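Local coordinates for small COPII coat GTPase SAR1 (Encephalitozoon cuniculi, PDB 6VS4), which is a small GTPase of the COPII coat that belongs to the ADP-ribosylation factor family and has a P-loop nucleotide-binding fold, at residues Y162-W167 with I188-I193. Sequence-based numbering, arbitrary orientation.
With GDP (guanosine-5'-diphosphate), chain D.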
loop_
_atom_site.group_PDB
_atom_site.type_symbol
_atom_site.label_atom_id
_atom_site.label_comp_id
_atom_site.label_asym_id
_atom_site.label_seq_id
_atom_site.Cartn_x
_atom_site.Cartn_y
_atom_site.Cartn_z
ATOM N N TYR A 162 2.162 5.528 -38.204
ATOM C CA TYR A 162 2.339 4.578 -39.299
ATOM C C TYR A 162 3.518 4.945 -40.196
ATOM O O TYR A 162 4.157 4.050 -40.762
ATOM C CB TYR A 162 1.048 4.442 -40.114
ATOM C CG TYR A 162 0.581 5.679 -40.843
ATOM C CD1 TYR A 162 1.049 5.970 -42.120
ATOM C CD2 TYR A 162 -0.358 6.537 -40.277
ATOM C CE1 TYR A 162 0.617 7.091 -42.807
ATOM C CE2 TYR A 162 -0.798 7.669 -40.961
ATOM C CZ TYR A 162 -0.304 7.937 -42.226
ATOM O OH TYR A 162 -0.724 9.048 -42.923
ATOM N N GLN A 163 3.826 6.239 -40.336
ATOM C CA GLN A 163 5.010 6.632 -41.097
ATOM C C GLN A 163 6.282 6.074 -40.463
ATOM O O GLN A 163 7.108 5.454 -41.139
ATOM C CB GLN A 163 5.107 8.158 -41.197
ATOM C CG GLN A 163 4.005 8.837 -41.986
ATOM C CD GLN A 163 4.222 10.341 -42.124
ATOM O OE1 GLN A 163 5.128 10.784 -42.827
ATOM N NE2 GLN A 163 3.384 11.130 -41.455
ATOM N N TRP A 164 6.428 6.247 -39.149
ATOM C CA TRP A 164 7.646 5.829 -38.465
ATOM C C TRP A 164 7.757 4.311 -38.415
ATOM O O TRP A 164 8.858 3.759 -38.526
ATOM C CB TRP A 164 7.664 6.448 -37.070
ATOM C CG TRP A 164 8.837 6.142 -36.182
ATOM C CD1 TRP A 164 10.135 6.539 -36.357
ATOM C CD2 TRP A 164 8.805 5.421 -34.944
ATOM N NE1 TRP A 164 10.915 6.091 -35.313
ATOM C CE2 TRP A 164 10.121 5.402 -34.435
ATOM C CE3 TRP A 164 7.795 4.775 -34.228
ATOM C CZ2 TRP A 164 10.445 4.772 -33.242
ATOM C CZ3 TRP A 164 8.119 4.152 -33.040
ATOM C CH2 TRP A 164 9.432 4.153 -32.559
ATOM N N LYS A 165 6.629 3.615 -38.257
ATOM C CA LYS A 165 6.664 2.157 -38.295
ATOM C C LYS A 165 7.136 1.657 -39.659
ATOM O O LYS A 165 7.953 0.733 -39.739
ATOM C CB LYS A 165 5.290 1.596 -37.940
ATOM C CG LYS A 165 4.932 1.772 -36.466
ATOM C CD LYS A 165 3.431 1.663 -36.216
ATOM C CE LYS A 165 2.858 0.353 -36.697
ATOM N NZ LYS A 165 1.376 0.438 -36.764
ATOM N N SER A 166 6.668 2.285 -40.740
ATOM C CA SER A 166 7.134 1.897 -42.067
ATOM C C SER A 166 8.623 2.172 -42.234
ATOM O O SER A 166 9.355 1.338 -42.774
ATOM C CB SER A 166 6.341 2.635 -43.145
ATOM O OG SER A 166 5.078 2.035 -43.356
ATOM N N TRP A 167 9.094 3.324 -41.749
ATOM C CA TRP A 167 10.506 3.674 -41.890
ATOM C C TRP A 167 11.401 2.723 -41.100
ATOM O O TRP A 167 12.485 2.353 -41.568
ATOM C CB TRP A 167 10.729 5.119 -41.450
ATOM C CG TRP A 167 12.148 5.585 -41.525
ATOM C CD1 TRP A 167 12.858 5.906 -42.656
ATOM C CD2 TRP A 167 13.043 5.773 -40.424
ATOM N NE1 TRP A 167 14.132 6.296 -42.320
ATOM C CE2 TRP A 167 14.271 6.227 -40.956
ATOM C CE3 TRP A 167 12.920 5.618 -39.034
ATOM C CZ2 TRP A 167 15.371 6.515 -40.148
ATOM C CZ3 TRP A 167 14.014 5.902 -38.233
ATOM C CH2 TRP A 167 15.225 6.342 -38.794
ATOM N N ILE A 188 6.031 -7.610 -34.664
ATOM C CA ILE A 188 6.768 -6.460 -34.149
ATOM C C ILE A 188 5.972 -5.810 -33.028
ATOM O O ILE A 188 4.769 -5.558 -33.170
ATOM C CB ILE A 188 7.059 -5.451 -35.275
ATOM C CG1 ILE A 188 7.895 -6.108 -36.373
ATOM C CG2 ILE A 188 7.786 -4.226 -34.745
ATOM C CD1 ILE A 188 7.995 -5.259 -37.629
ATOM N N PHE A 189 6.639 -5.529 -31.915
ATOM C CA PHE A 189 6.029 -4.813 -30.805
ATOM C C PHE A 189 6.869 -3.589 -30.466
ATOM O O PHE A 189 8.094 -3.599 -30.617
ATOM C CB PHE A 189 5.884 -5.709 -29.565
ATOM C CG PHE A 189 4.903 -6.845 -29.734
ATOM C CD1 PHE A 189 5.263 -7.995 -30.417
ATOM C CD2 PHE A 189 3.627 -6.766 -29.186
ATOM C CE1 PHE A 189 4.368 -9.040 -30.562
ATOM C CE2 PHE A 189 2.723 -7.807 -29.329
ATOM C CZ PHE A 189 3.096 -8.949 -30.015
ATOM N N TYR A 190 6.200 -2.535 -30.011
ATOM C CA TYR A 190 6.838 -1.263 -29.688
ATOM C C TYR A 190 6.756 -1.053 -28.182
ATOM O O TYR A 190 5.658 -1.005 -27.616
ATOM C CB TYR A 190 6.187 -0.113 -30.461
ATOM C CG TYR A 190 6.174 -0.383 -31.948
ATOM C CD1 TYR A 190 7.207 0.059 -32.760
ATOM C CD2 TYR A 190 5.152 -1.121 -32.530
ATOM C CE1 TYR A 190 7.216 -0.204 -34.115
ATOM C CE2 TYR A 190 5.151 -1.396 -33.870
ATOM C CZ TYR A 190 6.185 -0.933 -34.666
ATOM O OH TYR A 190 6.179 -1.205 -36.011
ATOM N N VAL A 191 7.919 -0.967 -27.534
ATOM C CA VAL A 191 8.013 -1.024 -26.082
ATOM C C VAL A 191 9.068 -0.041 -25.586
ATOM O O VAL A 191 9.930 0.422 -26.336
ATOM C CB VAL A 191 8.358 -2.451 -25.589
ATOM C CG1 VAL A 191 7.262 -3.450 -25.964
ATOM C CG2 VAL A 191 9.693 -2.897 -26.158
ATOM N N THR A 192 8.979 0.274 -24.295
ATOM C CA THR A 192 10.054 0.895 -23.518
ATOM C C THR A 192 10.305 -0.059 -22.357
ATOM O O THR A 192 9.532 -0.099 -21.396
ATOM C CB THR A 192 9.707 2.293 -23.009
ATOM O OG1 THR A 192 9.657 3.216 -24.101
ATOM C CG2 THR A 192 10.756 2.769 -22.020
ATOM N N ILE A 193 11.377 -0.844 -22.470
ATOM C CA ILE A 193 11.607 -1.926 -21.526
ATOM C C ILE A 193 11.903 -1.378 -20.138
ATOM O O ILE A 193 11.565 -2.010 -19.134
ATOM C CB ILE A 193 12.731 -2.830 -22.062
ATOM C CG1 ILE A 193 12.203 -3.627 -23.256
ATOM C CG2 ILE A 193 13.252 -3.771 -20.980
ATOM C CD1 ILE A 193 13.253 -4.431 -23.991
HETATM P PB GDP D . 22.546 -5.118 -24.173
HETATM O O1B GDP D . 23.936 -4.840 -24.775
HETATM O O2B GDP D . 22.580 -6.200 -23.135
HETATM O O3B GDP D . 21.574 -5.384 -25.325
HETATM O O3A GDP D . 22.041 -3.761 -23.519
HETATM P PA GDP D . 21.564 -3.349 -22.064
HETATM O O1A GDP D . 22.808 -3.292 -21.192
HETATM O O2A GDP D . 20.466 -4.214 -21.587
HETATM O "O5'" GDP D . 21.068 -1.841 -22.228
HETATM C "C5'" GDP D . 21.927 -0.741 -22.596
HETATM C "C4'" GDP D . 21.363 0.541 -22.038
HETATM O "O4'" GDP D . 20.073 0.802 -22.637
HETATM C "C3'" GDP D . 21.158 0.566 -20.518
HETATM O "O3'" GDP D . 21.685 1.754 -19.938
HETATM C "C2'" GDP D . 19.635 0.492 -20.365
HETATM O "O2'" GDP D . 19.201 1.182 -19.201
HETATM C "C1'" GDP D . 19.186 1.227 -21.622
HETATM N N9 GDP D . 17.810 0.924 -22.044
HETATM C C8 GDP D . 17.237 -0.306 -22.241
HETATM N N7 GDP D . 15.977 -0.235 -22.605
HETATM C C5 GDP D . 15.705 1.123 -22.640
HETATM C C6 GDP D . 14.493 1.842 -22.925
HETATM O O6 GDP D . 13.410 1.373 -23.265
HETATM N N1 GDP D . 14.658 3.207 -22.808
HETATM C C2 GDP D . 15.832 3.834 -22.487
HETATM N N2 GDP D . 15.810 5.167 -22.431
HETATM N N3 GDP D . 16.964 3.184 -22.230
HETATM C C4 GDP D . 16.828 1.847 -22.308
#
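Lys165 on helix 162-172 and Tyr190 at the end of strand 186-190 are the residues whose CA atoms come nearest across the contact, 9.3 Å apart, so side chains alone bridge helix and strand. Both point toward the opposite segment and cross at about a right angle. Tyr190 sends its phenol end against the aliphatic part of Lys165: CG of Lys165 lies 3.3 Å from Tyr190 OH and 3.5 Å from Tyr190 CZ. The lysine chain bends at chi3 (57°), which keeps CE near the ring while NZ continues to a salt bridge with Glu159. Trp164 adds a looser apolar contact, its CZ3 4.2 Å from Tyr190 CD1; with CG anti to the backbone N (chi1 180°), the six-membered end of the indole is brought beside the tyrosine ring.

Beyond the strand, the chain enters the nucleotide pocket, probably as the G5 loop of small GTPases: Ile193 N, also hydrogen-bonded to Asn146 OD1, makes a weak hydrogen bond of 3.1 Å to O6 of GDP, and CG2 of Thr192 approaches the same oxygen at 3.2 Å. Thr192 OG1 is held by Asp149, which also binds GDP and, with Asn146, belongs to the NKxD motif. Strand 186-190, at one border of the sheet, pairs with strand 141-146; Tyr190 packs on Met145 of that strand and on Ala158 of helix 155-159, while Phe189 meets helix 204-223.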